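Local coordinates for protein putative type 11 methyltransferase (Sulfolobus solfataricus, PDB 3I9F) that probably transfers methyl groups from S-adenosylmethionine to an acceptor, and also binds zinc ions, at residues 76-81 and 107-112; 132-137 and 155-160. All blocks are in the same frame, centred on the assembly; numbering follows the deposited sequence.

Interaction 1 (76-81 and 107-112); sequences VDFILF and RVIIID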
ATOM      1  N   VAL B  76     -12.950  -0.062  -3.923  1.00 35.47           N
ATOM      2  CA  VAL B  76     -13.261  -0.183  -2.500  1.00 35.45           C
ATOM      3  C   VAL B  76     -14.765  -0.290  -2.213  1.00 36.23           C
ATOM      4  O   VAL B  76     -15.587   0.450  -2.781  1.00 35.84           O
ATOM      5  CB  VAL B  76     -12.630   1.011  -1.652  1.00 35.45           C
ATOM      6  CG1 VAL B  76     -13.155   1.025  -0.193  1.00 32.63           C
ATOM      7  CG2 VAL B  76     -11.126   0.923  -1.658  1.00 34.68           C
ATOM      8  N   ASP B  77     -15.102  -1.199  -1.304  1.00 36.61           N
ATOM      9  CA  ASP B  77     -16.506  -1.517  -0.995  1.00 38.26           C
ATOM     10  C   ASP B  77     -17.045  -0.719   0.185  1.00 37.72           C
ATOM     11  O   ASP B  77     -18.111  -0.095   0.068  1.00 38.81           O
ATOM     12  CB  ASP B  77     -16.674  -3.036  -0.755  1.00 39.15           C
ATOM     13  CG  ASP B  77     -16.268  -3.872  -1.993  1.00 42.78           C
ATOM     14  OD1 ASP B  77     -16.999  -3.745  -3.023  1.00 45.88           O
ATOM     15  OD2 ASP B  77     -15.215  -4.614  -1.931  1.00 46.21           O
ATOM     16  N   PHE B  78     -16.298  -0.721   1.286  1.00 36.66           N
ATOM     17  CA  PHE B  78     -16.597   0.075   2.449  1.00 36.97           C
ATOM     18  C   PHE B  78     -15.412   0.962   2.956  1.00 36.37           C
ATOM     19  O   PHE B  78     -14.251   0.545   2.995  1.00 35.63           O
ATOM     20  CB  PHE B  78     -17.001  -0.872   3.580  1.00 38.02           C
ATOM     21  CG  PHE B  78     -18.233  -1.695   3.280  1.00 41.78           C
ATOM     22  CD1 PHE B  78     -19.503  -1.191   3.554  1.00 44.55           C
ATOM     23  CD2 PHE B  78     -18.112  -2.970   2.716  1.00 44.13           C
ATOM     24  CE1 PHE B  78     -20.631  -1.943   3.286  1.00 47.99           C
ATOM     25  CE2 PHE B  78     -19.227  -3.720   2.429  1.00 46.46           C
ATOM     26  CZ  PHE B  78     -20.491  -3.221   2.717  1.00 48.31           C
ATOM     27  N   ILE B  79     -15.745   2.173   3.377  1.00 35.57           N
ATOM     28  CA  ILE B  79     -14.806   3.101   3.989  1.00 34.76           C
ATOM     29  C   ILE B  79     -15.399   3.501   5.326  1.00 34.25           C
ATOM     30  O   ILE B  79     -16.494   4.047   5.377  1.00 33.93           O
ATOM     31  CB  ILE B  79     -14.650   4.378   3.126  1.00 34.87           C
ATOM     32  CG1 ILE B  79     -14.013   4.043   1.783  1.00 33.68           C
ATOM     33  CG2 ILE B  79     -13.813   5.406   3.848  1.00 33.45           C
ATOM     34  CD1 ILE B  79     -14.083   5.143   0.797  1.00 32.11           C
ATOM     35  N   LEU B  80     -14.684   3.227   6.402  1.00 33.60           N
ATOM     36  CA  LEU B  80     -15.128   3.625   7.723  1.00 33.10           C
ATOM     37  C   LEU B  80     -14.404   4.897   8.172  1.00 33.01           C
ATOM     38  O   LEU B  80     -13.172   5.024   8.068  1.00 32.09           O
ATOM     39  CB  LEU B  80     -14.850   2.516   8.722  1.00 32.66           C
ATOM     40  CG  LEU B  80     -15.121   2.816  10.200  1.00 33.94           C
ATOM     41  CD1 LEU B  80     -16.601   3.029  10.481  1.00 34.62           C
ATOM     42  CD2 LEU B  80     -14.558   1.710  11.088  1.00 32.41           C
ATOM     43  N   PHE B  81     -15.195   5.818   8.708  1.00 32.81           N
ATOM     44  CA  PHE B  81     -14.703   6.996   9.423  1.00 31.73           C
ATOM     45  C   PHE B  81     -15.231   6.905  10.821  1.00 31.53           C
ATOM     46  O   PHE B  81     -16.347   7.283  11.081  1.00 30.41           O
ATOM     47  CB  PHE B  81     -15.230   8.261   8.767  1.00 31.57           C
ATOM     48  CG  PHE B  81     -14.515   8.646   7.506  1.00 29.38           C
ATOM     49  CD1 PHE B  81     -13.299   9.304   7.556  1.00 30.38           C
ATOM     50  CD2 PHE B  81     -15.077   8.415   6.299  1.00 30.72           C
ATOM     51  CE1 PHE B  81     -12.661   9.686   6.434  1.00 30.31           C
ATOM     52  CE2 PHE B  81     -14.441   8.784   5.134  1.00 31.46           C
ATOM     53  CZ  PHE B  81     -13.228   9.409   5.197  1.00 32.75           C
ATOM     54  N   ARG B 107     -20.087   1.830  -0.010  1.00 40.87           N
ATOM     55  CA  ARG B 107     -20.742   2.465   1.133  1.00 40.95           C
ATOM     56  C   ARG B 107     -19.714   3.174   2.038  1.00 39.49           C
ATOM     57  O   ARG B 107     -18.622   2.665   2.268  1.00 38.68           O
ATOM     58  CB  ARG B 107     -21.480   1.385   1.968  1.00 42.19           C
ATOM     59  CG  ARG B 107     -23.003   1.235   1.790  1.00 44.87           C
ATOM     60  CD  ARG B 107     -23.453   1.355   0.388  1.00 49.82           C
ATOM     61  NE  ARG B 107     -24.843   0.994   0.193  1.00 52.81           N
ATOM     62  CZ  ARG B 107     -25.450   0.996  -0.994  1.00 54.74           C
ATOM     63  NH1 ARG B 107     -26.724   0.628  -1.080  1.00 56.12           N
ATOM     64  NH2 ARG B 107     -24.797   1.360  -2.093  1.00 53.38           N
ATOM     65  N   VAL B 108     -20.081   4.344   2.562  1.00 38.26           N
ATOM     66  CA  VAL B 108     -19.294   5.012   3.581  1.00 36.55           C
ATOM     67  C   VAL B 108     -19.983   4.873   4.933  1.00 36.28           C
ATOM     68  O   VAL B 108     -21.159   5.147   5.051  1.00 34.67           O
ATOM     69  CB  VAL B 108     -19.115   6.504   3.235  1.00 36.79           C
ATOM     70  CG1 VAL B 108     -18.410   7.266   4.406  1.00 34.10           C
ATOM     71  CG2 VAL B 108     -18.348   6.647   1.891  1.00 34.33           C
ATOM     72  N   ILE B 109     -19.246   4.444   5.943  1.00 36.50           N
ATOM     73  CA  ILE B 109     -19.776   4.338   7.290  1.00 37.55           C
ATOM     74  C   ILE B 109     -19.193   5.433   8.157  1.00 38.14           C
ATOM     75  O   ILE B 109     -17.997   5.459   8.353  1.00 39.13           O
ATOM     76  CB  ILE B 109     -19.416   2.992   7.962  1.00 37.53           C
ATOM     77  CG1 ILE B 109     -19.816   1.806   7.069  1.00 39.22           C
ATOM     78  CG2 ILE B 109     -20.116   2.884   9.280  1.00 36.98           C
ATOM     79  CD1 ILE B 109     -18.917   0.573   7.211  1.00 39.14           C
ATOM     80  N   ILE B 110     -20.045   6.315   8.693  1.00 38.48           N
ATOM     81  CA  ILE B 110     -19.640   7.314   9.671  1.00 38.05           C
ATOM     82  C   ILE B 110     -20.073   6.933  11.074  1.00 38.49           C
ATOM     83  O   ILE B 110     -21.241   6.672  11.309  1.00 38.67           O
ATOM     84  CB  ILE B 110     -20.289   8.706   9.389  1.00 38.26           C
ATOM     85  CG1 ILE B 110     -19.984   9.197   7.963  1.00 37.58           C
ATOM     86  CG2 ILE B 110     -19.862   9.744  10.447  1.00 35.32           C
ATOM     87  CD1 ILE B 110     -18.593   8.959   7.501  1.00 36.91           C
ATOM     88  N   ILE B 111     -19.119   6.908  11.997  1.00 38.86           N
ATOM     89  CA  ILE B 111     -19.392   6.940  13.422  1.00 39.05           C
ATOM     90  C   ILE B 111     -18.701   8.160  13.999  1.00 39.59           C
ATOM     91  O   ILE B 111     -17.540   8.400  13.714  1.00 41.33           O
ATOM     92  CB  ILE B 111     -18.869   5.688  14.129  1.00 39.46           C
ATOM     93  CG1 ILE B 111     -19.568   4.440  13.548  1.00 40.73           C
ATOM     94  CG2 ILE B 111     -19.129   5.775  15.619  1.00 36.94           C
ATOM     95  CD1 ILE B 111     -18.884   3.120  13.912  1.00 41.70           C
ATOM     96  N   ASP B 112     -19.422   8.952  14.780  1.00 39.57           N
ATOM     97  CA  ASP B 112     -18.844  10.080  15.460  1.00 39.40           C
ATOM     98  C   ASP B 112     -19.700  10.444  16.644  1.00 39.25           C
ATOM     99  O   ASP B 112     -20.850  10.008  16.745  1.00 39.01           O
ATOM    100  CB  ASP B 112     -18.725  11.305  14.531  1.00 39.40           C
ATOM    101  CG  ASP B 112     -17.497  12.174  14.848  1.00 40.00           C
ATOM    102  OD1 ASP B 112     -16.848  11.941  15.899  1.00 41.36           O
ATOM    103  OD2 ASP B 112     -17.147  13.075  14.035  1.00 40.32           O
TER

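Interaction 2 (132-137 and 155-160); sequences DYMGWF and LVLKRK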
ATOM      1  N   ASP B 132     -23.733  18.292   9.480  1.00 39.23           N
ATOM      2  CA  ASP B 132     -22.355  18.697   9.147  1.00 39.33           C
ATOM      3  C   ASP B 132     -21.685  17.691   8.221  1.00 38.55           C
ATOM      4  O   ASP B 132     -21.006  18.068   7.279  1.00 39.09           O
ATOM      5  CB  ASP B 132     -21.512  18.904  10.413  1.00 39.30           C
ATOM      6  CG  ASP B 132     -22.028  20.056  11.288  1.00 42.18           C
ATOM      7  OD1 ASP B 132     -22.339  21.145  10.716  1.00 46.72           O
ATOM      8  OD2 ASP B 132     -22.115  19.880  12.533  1.00 40.35           O
ATOM      9  N   TYR B 133     -21.902  16.408   8.485  1.00 38.01           N
ATOM     10  CA  TYR B 133     -21.314  15.383   7.687  1.00 37.15           C
ATOM     11  C   TYR B 133     -21.833  15.511   6.274  1.00 37.37           C
ATOM     12  O   TYR B 133     -21.047  15.471   5.332  1.00 38.28           O
ATOM     13  CB  TYR B 133     -21.516  13.986   8.288  1.00 36.48           C
ATOM     14  CG  TYR B 133     -20.357  13.560   9.187  1.00 35.53           C
ATOM     15  CD1 TYR B 133     -20.404  13.725  10.545  1.00 32.60           C
ATOM     16  CD2 TYR B 133     -19.214  13.001   8.658  1.00 36.38           C
ATOM     17  CE1 TYR B 133     -19.366  13.346  11.347  1.00 31.73           C
ATOM     18  CE2 TYR B 133     -18.175  12.612   9.457  1.00 33.43           C
ATOM     19  CZ  TYR B 133     -18.256  12.806  10.802  1.00 33.72           C
ATOM     20  OH  TYR B 133     -17.190  12.448  11.614  1.00 34.31           O
ATOM     21  N   MET B 134     -23.114  15.740   6.099  1.00 37.46           N
ATOM     22  CA  MET B 134     -23.669  15.738   4.737  1.00 37.81           C
ATOM     23  C   MET B 134     -23.318  16.993   3.900  1.00 37.74           C
ATOM     24  O   MET B 134     -23.407  16.960   2.682  1.00 39.04           O
ATOM     25  CB  MET B 134     -25.181  15.428   4.756  1.00 38.06           C
ATOM     26  CG  MET B 134     -25.520  14.113   5.553  1.00 37.32           C
ATOM     27  SD  MET B 134     -24.469  12.660   5.232  1.00 35.47           S
ATOM     28  CE  MET B 134     -24.943  12.473   3.515  1.00 31.43           C
ATOM     29  N   GLY B 135     -22.878  18.068   4.542  1.00 37.20           N
ATOM     30  CA  GLY B 135     -22.239  19.169   3.854  1.00 36.44           C
ATOM     31  C   GLY B 135     -20.958  18.724   3.166  1.00 36.54           C
ATOM     32  O   GLY B 135     -20.714  19.112   2.048  1.00 37.17           O
ATOM     33  N   TRP B 136     -20.154  17.884   3.812  1.00 36.34           N
ATOM     34  CA  TRP B 136     -18.927  17.352   3.194  1.00 36.29           C
ATOM     35  C   TRP B 136     -19.169  16.194   2.216  1.00 37.43           C
ATOM     36  O   TRP B 136     -18.553  16.094   1.127  1.00 36.47           O
ATOM     37  CB  TRP B 136     -17.965  16.855   4.277  1.00 35.24           C
ATOM     38  CG  TRP B 136     -17.505  17.934   5.111  1.00 33.76           C
ATOM     39  CD1 TRP B 136     -17.966  18.274   6.353  1.00 34.03           C
ATOM     40  CD2 TRP B 136     -16.509  18.873   4.786  1.00 31.63           C
ATOM     41  NE1 TRP B 136     -17.317  19.373   6.808  1.00 31.47           N
ATOM     42  CE2 TRP B 136     -16.411  19.767   5.863  1.00 32.29           C
ATOM     43  CE3 TRP B 136     -15.705  19.074   3.664  1.00 33.67           C
ATOM     44  CZ2 TRP B 136     -15.502  20.834   5.879  1.00 32.12           C
ATOM     45  CZ3 TRP B 136     -14.807  20.130   3.679  1.00 33.71           C
ATOM     46  CH2 TRP B 136     -14.729  21.008   4.779  1.00 31.69           C
ATOM     47  N   PHE B 137     -20.029  15.282   2.644  1.00 38.42           N
ATOM     48  CA  PHE B 137     -20.345  14.123   1.866  1.00 39.33           C
ATOM     49  C   PHE B 137     -21.579  14.428   1.047  1.00 41.37           C
ATOM     50  O   PHE B 137     -22.539  13.678   1.074  1.00 41.66           O
ATOM     51  CB  PHE B 137     -20.566  12.945   2.793  1.00 38.89           C
ATOM     52  CG  PHE B 137     -19.303  12.434   3.438  1.00 37.70           C
ATOM     53  CD1 PHE B 137     -18.613  11.376   2.883  1.00 37.76           C
ATOM     54  CD2 PHE B 137     -18.801  13.014   4.593  1.00 36.17           C
ATOM     55  CE1 PHE B 137     -17.460  10.908   3.456  1.00 36.53           C
ATOM     56  CE2 PHE B 137     -17.671  12.550   5.170  1.00 33.73           C
ATOM     57  CZ  PHE B 137     -16.989  11.497   4.603  1.00 36.73           C
ATOM     58  N   LEU B 155     -23.895   6.562  10.618  1.00 39.28           N
ATOM     59  CA  LEU B 155     -24.571   6.615   9.324  1.00 39.05           C
ATOM     60  C   LEU B 155     -23.957   5.597   8.363  1.00 39.57           C
ATOM     61  O   LEU B 155     -22.771   5.233   8.480  1.00 40.26           O
ATOM     62  CB  LEU B 155     -24.465   7.998   8.712  1.00 38.66           C
ATOM     63  CG  LEU B 155     -24.755   9.225   9.585  1.00 38.71           C
ATOM     64  CD1 LEU B 155     -24.154  10.451   8.893  1.00 35.25           C
ATOM     65  CD2 LEU B 155     -26.277   9.419   9.860  1.00 37.91           C
ATOM     66  N   VAL B 156     -24.786   5.101   7.453  1.00 39.40           N
ATOM     67  CA  VAL B 156     -24.316   4.349   6.336  1.00 39.39           C
ATOM     68  C   VAL B 156     -24.766   5.190   5.182  1.00 40.21           C
ATOM     69  O   VAL B 156     -25.903   5.629   5.153  1.00 41.68           O
ATOM     70  CB  VAL B 156     -24.932   2.951   6.266  1.00 39.90           C
ATOM     71  CG1 VAL B 156     -24.392   2.167   5.007  1.00 37.65           C
ATOM     72  CG2 VAL B 156     -24.693   2.183   7.596  1.00 38.78           C
ATOM     73  N   LEU B 157     -23.867   5.428   4.243  1.00 40.26           N
ATOM     74  CA  LEU B 157     -24.049   6.392   3.208  1.00 40.38           C
ATOM     75  C   LEU B 157     -23.802   5.694   1.878  1.00 41.22           C
ATOM     76  O   LEU B 157     -22.901   4.888   1.800  1.00 40.53           O
ATOM     77  CB  LEU B 157     -22.990   7.468   3.379  1.00 40.30           C
ATOM     78  CG  LEU B 157     -23.239   8.801   4.032  1.00 40.54           C
ATOM     79  CD1 LEU B 157     -23.909   8.626   5.342  1.00 41.31           C
ATOM     80  CD2 LEU B 157     -21.914   9.528   4.182  1.00 39.61           C
ATOM     81  N   LYS B 158     -24.575   6.028   0.846  1.00 42.82           N
ATOM     82  CA  LYS B 158     -24.346   5.553  -0.509  1.00 44.66           C
ATOM     83  C   LYS B 158     -24.279   6.736  -1.431  1.00 45.23           C
ATOM     84  O   LYS B 158     -24.757   7.785  -1.108  1.00 43.45           O
ATOM     85  CB  LYS B 158     -25.509   4.664  -0.972  1.00 46.08           C
ATOM     86  CG  LYS B 158     -26.891   5.399  -1.006  1.00 48.63           C
ATOM     87  CD  LYS B 158     -28.070   4.486  -1.315  1.00 52.83           C
ATOM     88  CE  LYS B 158     -28.649   4.703  -2.707  1.00 56.82           C
ATOM     89  NZ  LYS B 158     -30.070   4.259  -2.770  1.00 58.12           N
ATOM     90  N   ARG B 159     -23.730   6.534  -2.614  1.00 47.64           N
ATOM     91  CA  ARG B 159     -23.638   7.611  -3.582  1.00 50.18           C
ATOM     92  C   ARG B 159     -24.990   8.084  -4.079  1.00 52.46           C
ATOM     93  O   ARG B 159     -25.848   7.264  -4.366  1.00 53.13           O
ATOM     94  CB  ARG B 159     -22.870   7.135  -4.801  1.00 50.33           C
ATOM     95  CG  ARG B 159     -21.398   6.870  -4.579  1.00 50.48           C
ATOM     96  CD  ARG B 159     -20.812   6.498  -5.905  1.00 49.12           C
ATOM     97  NE  ARG B 159     -19.399   6.115  -5.894  1.00 49.17           N
ATOM     98  CZ  ARG B 159     -18.364   6.959  -5.992  1.00 44.03           C
ATOM     99  NH1 ARG B 159     -18.547   8.255  -6.014  1.00 41.69           N
ATOM    100  NH2 ARG B 159     -17.122   6.482  -6.049  1.00 43.40           N
ATOM    101  N   LYS B 160     -25.184   9.391  -4.225  1.00 54.93           N
ATOM    102  CA  LYS B 160     -26.366   9.886  -4.949  1.00 57.03           C
ATOM    103  C   LYS B 160     -26.440   9.276  -6.355  1.00 59.57           C
ATOM    104  O   LYS B 160     -25.422   9.225  -7.046  1.00 61.45           O
ATOM    105  CB  LYS B 160     -26.344  11.411  -5.080  1.00 56.62           C
ATOM    106  CG  LYS B 160     -26.896  12.146  -3.884  1.00 56.25           C
ATOM    107  CD  LYS B 160     -27.032  13.640  -4.136  1.00 56.55           C
ATOM    108  CE  LYS B 160     -27.212  14.422  -2.822  1.00 56.92           C
ATOM    109  NZ  LYS B 160     -26.689  15.829  -2.923  1.00 57.84           N
TER

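Interaction 1 (76-81 and 107-112)
Strands 78-81 and 107-112 run parallel at a closest axial distance of 4.7 Å, with their N-to-C directions 15° apart, and pair Phe78 with Arg107, Ile79 with Val108, Leu80 with Ile109 and Phe81 with Ile110. They are the fourth and fifth strands of the Rossmann-like sheet of class I methyltransferases, joined through helix 91-101 by a beta-alpha-beta crossover. Five backbone bonds link them. Arg107 N donates to Asp77 O at 2.8 Å, just where the chain turns a corner into the strand; Arg107 O then takes the N-H of Ile79, Ile79 O that of Ile109, Ile109 O that of Phe81, and Phe81 O that of Ile111. The straightest is Phe81 N to Ile109 O, with 177° at the hydrogen and the donor nearly on the C=O axis.

On the face of Phe78 and Leu80, the Phe78 ring leans across its neighbour so that CD1 lies 3.6 Å from Arg107 CB, while the same carbon also meets Ile109 CD1. Arg107 bends at chi2 and carries its guanidinium away from the ring to a salt bridge with Glu143. Leu80, with CG anti to the backbone N (chi1 174°), turns CD1 toward the neighbouring strand, 3.7 Å from Ile109 CG2 and within touch of Ile111 CD1.

On the face of Ile79 and Phe81, helix 91-101 packs against this strand, its Val94 and Val98 touching Phe81. Stacked on Tyr24 as well, the Phe81 ring receives Val108 CG1 at its edge, 4.0 Å from CD2. Ile110 lies alongside Phe81, pointing the same way, and the bend of its chain at chi2 sets CD1 3.7 Å from Phe81 CB.

Interaction 2 (132-137 and 155-160)
Met134 leaves the last turn of helix 130-136 with CG anti to its carbonyl carbon (chi1 -53°), and two further bends, chi2 -45° and chi3 -64°, fold the chain toward strand 155-159. CB and CG make no close contact with that strand, and the touching begins at the sulfur. Met134 SD rests 4.1 Å from Leu157 CD1, with Leu157 CD2 almost as near, and it also faces Leu155 CD1 at 4.3 Å. Beyond it the terminal CE of Met134 reaches Leu157 CG at 4.1 Å, so the methionine and leucine meet tip to tip, while Val142 of strand 140-146 also touches Met134. The helix thus packs on one face of the antiparallel C-terminal part of the mixed methyltransferase sheet, where strand 152-159 lies between 106-113 and 140-146; the axes of helix 132-136 and strand 155-159 stand 11.7 Å apart, a gap bridged wholly by apolar side chains. Phe137, the first residue beyond helical geometry, crosses Leu157 at about a right angle: Leu157 CD2 comes 3.9 Å from Phe137 CB and nearly as close to CG and CD1. The in-plane edge of this ring faces Tyr133 O, which also accepts the Phe137 N-H. An alanine in place of Leu157 would remove CG and both methyl groups, and with them the contacts of Met134 SD and CE and of Phe137, and would probably loosen the seating of both residues on the strand. One turn earlier, Tyr133 adds a looser touch, its CB lying 4.5 Å from Leu155 CD1.

How the interactions relate
From the N terminus, strand 76-82 is the first element involved; the chain then passes through helix 91-101 and returns as strand 106-113, where interaction 1 closes its loop. Interaction 2 opens only afterwards: helix 130-136 follows, then strand 140-146, and strand 152-159 closes the second loop, so the two contacts stand in series and neither nest nor cross. Strand 106-113 joins them, pairing with 76-82 on one side and with antiparallel 152-159 on the other, where Leu155 N probably bonds to Ile110 O at 2.7 Å. The helix is tied in directly too: Tyr133 OH probably bonds to Asp112 OD2 at 2.5 Å, and Tyr133 CE2 packs against Ile110 CG2.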